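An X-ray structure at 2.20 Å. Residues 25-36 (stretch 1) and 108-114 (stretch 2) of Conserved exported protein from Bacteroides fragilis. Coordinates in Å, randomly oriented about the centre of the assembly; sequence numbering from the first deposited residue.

Stretch 1 (25-36) SDAWRCAFIGKN
Stretch 2 108-114: AGQQWFM

Stretch 1 enters as Ser-25 in extended conformation (phi/psi -117/144), passes through a loop in which Trp-28 adopts a positive phi of 74° with psi -60°, the geometry of a gamma turn, closed by Arg-29 N donating to Ala-27 O at 2.7 Å, and then winds into a helix that runs through Asn-36. Within the helix, Gly-34 N donates to Cys-30 O at 2.8 Å and Asn-36 N to Phe-32 O at 2.8 Å. Stretch 2 is helical throughout, from Ala-108 to Met-114, with phi near -60° and psi between -50° and -35°; Trp-112 N bonds to Ala-108 O at 2.9 Å and Phe-113 N to Gly-109 O at 3.3 Å. The helix axes cross at 77° and approach to 6.6 Å, a separation made possible by glycine on both sides.

The crossing is centred on Gly-34 and Gly-109, whose CA atoms lie 3.8 Å apart. Neither position has room for a side chain: an ideal CB on Gly-34 would fall 2.1 Å from Gly-109 O. An ideal CB on Gly-109 would fall 1.9 Å from Ala-31 O. Backbone therefore meets backbone. Gly-109 CA directs a CA-H...O contact to Ala-31 O at 3.4 Å, with an angle at the hydrogen of 166°, and Gly-34 CA makes the reciprocal kind of contact with Gly-109 O at 3.6 Å and 170°. A water accepts from Gly-109 N (2.9 Å) and donates to Ala-31 O (3.1 Å), so the amide near the beginning of stretch 2 is linked to the first helix through solvent.

Phe-113 points toward stretch 1 and, with chi1 -90° and chi2 90°, places its ring against the helix. Cys-30, in the m rotamer, covers one face: its SG lies 4.0 Å from the Phe-113 ring centroid, only 11° off the normal, and its CB lies 4.1 Å from the same centroid. This brings a polarizable sulfur over the aromatic pi system. The ring edge meets Ile-33, whose CG2 is 3.8 Å from Phe-113 CZ in an apolar contact, and the backbone at Gly-34, whose N is 3.6 Å from Phe-113 CE1. Ile-33 has chi1 m and chi2 t. Trp-112, with chi1 t and chi2 87°, packs its CB 3.6 Å from Gly-34 O.

The polar link lies in the loop before the first helix. Asp-26 (chi1 p, chi2 -11°) points toward stretch 2, while Gln-110 leaves its helix sideways and, through chi1 m, chi2 t and chi3 -90°, brings its amide to the carboxylate. Gln-110 NE2 donates to Asp-26 OD2 at 2.6 Å and 161°, a short bond between a neutral donor and a carboxylate acceptor. A second water reinforces it, donating to Asp-26 OD2 (2.9 Å) and to Gln-110 O (2.7 Å), and so ties the carboxylate to the backbone as well. The contact buries 474 Å² in total.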

# COMPACT_ATOMS: atom_id res chain seq x y z
N SER A 25 5.55 0.22 3.02
CA SER A 25 6.04 1.46 3.57
C SER A 25 7.30 1.24 4.43
O SER A 25 7.43 0.23 5.12
CB SER A 25 4.88 2.06 4.39
OG SER A 25 5.22 3.31 4.91
N ASP A 26 8.22 2.20 4.37
CA ASP A 26 9.44 2.20 5.19
C ASP A 26 9.28 2.78 6.61
O ASP A 26 10.27 2.97 7.33
CB ASP A 26 10.54 2.95 4.43
CG ASP A 26 10.45 4.46 4.59
OD1 ASP A 26 9.45 4.99 5.11
OD2 ASP A 26 11.45 5.12 4.20
N ALA A 27 8.05 3.10 7.00
CA ALA A 27 7.84 4.03 8.13
C ALA A 27 8.38 3.46 9.45
O ALA A 27 8.24 2.24 9.72
CB ALA A 27 6.39 4.37 8.25
N TRP A 28 8.99 4.35 10.25
CA TRP A 28 9.35 4.08 11.64
C TRP A 28 10.54 3.15 11.82
O TRP A 28 11.56 3.57 12.35
CB TRP A 28 8.16 3.57 12.44
CG TRP A 28 7.00 4.51 12.47
CD1 TRP A 28 6.99 5.86 12.16
CD2 TRP A 28 5.65 4.17 12.82
NE1 TRP A 28 5.70 6.36 12.31
CE2 TRP A 28 4.88 5.34 12.72
CE3 TRP A 28 5.04 2.98 13.25
CZ2 TRP A 28 3.52 5.35 13.00
CZ3 TRP A 28 3.66 3.01 13.56
CH2 TRP A 28 2.93 4.18 13.43
N ARG A 29 10.44 1.92 11.32
CA ARG A 29 11.39 0.85 11.63
C ARG A 29 12.59 0.70 10.71
O ARG A 29 13.68 0.36 11.17
CB ARG A 29 10.61 -0.47 11.85
CG ARG A 29 9.56 -0.22 12.93
CD ARG A 29 8.78 -1.40 13.34
NE ARG A 29 7.54 -1.55 12.61
CZ ARG A 29 6.34 -1.13 12.99
NH1 ARG A 29 6.14 -0.43 14.09
NH2 ARG A 29 5.32 -1.42 12.22
N CYS A 30 12.40 1.00 9.43
CA CYS A 30 13.45 0.88 8.44
C CYS A 30 14.61 1.84 8.67
O CYS A 30 15.77 1.54 8.30
CB CYS A 30 12.86 1.03 7.02
SG CYS A 30 11.86 -0.45 6.60
N ALA A 31 14.31 2.97 9.31
CA ALA A 31 15.40 3.87 9.73
C ALA A 31 16.38 3.12 10.66
O ALA A 31 17.59 3.32 10.58
CB ALA A 31 14.83 5.12 10.43
N PHE A 32 15.86 2.25 11.52
CA PHE A 32 16.72 1.53 12.47
C PHE A 32 17.40 0.35 11.79
O PHE A 32 18.59 0.20 11.91
CB PHE A 32 15.95 1.08 13.71
CG PHE A 32 15.50 2.23 14.55
CD1 PHE A 32 16.39 2.82 15.46
CD2 PHE A 32 14.22 2.78 14.39
CE1 PHE A 32 15.99 3.92 16.23
CE2 PHE A 32 13.81 3.86 15.17
CZ PHE A 32 14.70 4.43 16.08
N ILE A 33 16.63 -0.42 11.04
CA ILE A 33 17.14 -1.58 10.37
C ILE A 33 18.22 -1.22 9.35
O ILE A 33 19.26 -1.87 9.28
CB ILE A 33 16.02 -2.38 9.70
CG1 ILE A 33 15.11 -3.00 10.76
CG2 ILE A 33 16.60 -3.48 8.77
CD1 ILE A 33 13.87 -3.67 10.18
N GLY A 34 17.95 -0.19 8.54
CA GLY A 34 18.88 0.19 7.51
C GLY A 34 20.17 0.77 8.04
O GLY A 34 21.19 0.75 7.36
N LYS A 35 20.12 1.30 9.25
CA LYS A 35 21.28 1.94 9.84
C LYS A 35 22.07 1.02 10.77
O LYS A 35 23.28 1.06 10.77
CB LYS A 35 20.90 3.20 10.60
CG LYS A 35 22.11 4.05 10.98
CD LYS A 35 21.70 5.27 11.81
CE LYS A 35 22.85 6.31 11.84
NZ LYS A 35 22.78 7.11 13.11
N ASN A 36 21.36 0.18 11.51
CA ASN A 36 21.94 -0.58 12.61
C ASN A 36 22.01 -2.09 12.46
O ASN A 36 22.90 -2.71 13.08
CB ASN A 36 21.15 -0.34 13.90
CG ASN A 36 21.20 1.08 14.35
OD1 ASN A 36 22.13 1.82 14.02
ND2 ASN A 36 20.22 1.47 15.17
N ALA A 108 19.24 8.20 7.10
CA ALA A 108 20.25 7.30 6.51
C ALA A 108 19.74 5.88 6.36
O ALA A 108 19.91 5.27 5.29
CB ALA A 108 21.54 7.32 7.35
N GLY A 109 19.07 5.36 7.39
CA GLY A 109 18.57 3.99 7.35
C GLY A 109 17.58 3.82 6.20
O GLY A 109 17.59 2.83 5.49
N GLN A 110 16.71 4.81 6.03
CA GLN A 110 15.73 4.78 4.94
C GLN A 110 16.40 4.91 3.56
O GLN A 110 15.96 4.27 2.60
CB GLN A 110 14.68 5.85 5.15
CG GLN A 110 13.71 5.54 6.24
CD GLN A 110 12.93 6.77 6.63
OE1 GLN A 110 13.36 7.52 7.52
NE2 GLN A 110 11.79 7.02 5.96
N GLN A 111 17.47 5.70 3.49
CA GLN A 111 18.21 5.81 2.23
C GLN A 111 18.91 4.51 1.88
O GLN A 111 19.01 4.18 0.72
CB GLN A 111 19.21 6.96 2.25
CG GLN A 111 18.57 8.37 2.41
CD GLN A 111 19.62 9.45 2.34
OE1 GLN A 111 20.40 9.49 1.41
NE2 GLN A 111 19.65 10.30 3.32
N TRP A 112 19.39 3.78 2.89
CA TRP A 112 19.93 2.43 2.66
C TRP A 112 18.89 1.55 1.95
O TRP A 112 19.21 0.87 1.00
CB TRP A 112 20.42 1.75 3.98
CG TRP A 112 21.06 0.45 3.65
CD1 TRP A 112 22.38 0.24 3.30
CD2 TRP A 112 20.41 -0.82 3.52
NE1 TRP A 112 22.59 -1.08 2.99
CE2 TRP A 112 21.39 -1.75 3.11
CE3 TRP A 112 19.09 -1.26 3.71
CZ2 TRP A 112 21.10 -3.11 2.90
CZ3 TRP A 112 18.81 -2.60 3.52
CH2 TRP A 112 19.81 -3.51 3.09
N PHE A 113 17.65 1.53 2.46
CA PHE A 113 16.54 0.79 1.84
C PHE A 113 16.24 1.19 0.40
O PHE A 113 16.02 0.33 -0.45
CB PHE A 113 15.27 0.84 2.70
CG PHE A 113 15.20 -0.25 3.67
CD1 PHE A 113 15.74 -0.10 4.95
CD2 PHE A 113 14.67 -1.47 3.29
CE1 PHE A 113 15.75 -1.15 5.83
CE2 PHE A 113 14.66 -2.52 4.17
CZ PHE A 113 15.20 -2.36 5.45
N MET A 114 16.26 2.48 0.12
CA MET A 114 16.16 2.96 -1.29
C MET A 114 17.25 2.34 -2.15
O MET A 114 16.97 1.80 -3.22
CB MET A 114 16.19 4.49 -1.36
CG MET A 114 14.99 5.19 -0.65
SD MET A 114 15.04 7.00 -0.64
CE MET A 114 14.84 7.32 -2.39
O HOH W 1 13.36 3.52 2.79
O HOH W 2 18.33 6.32 10.03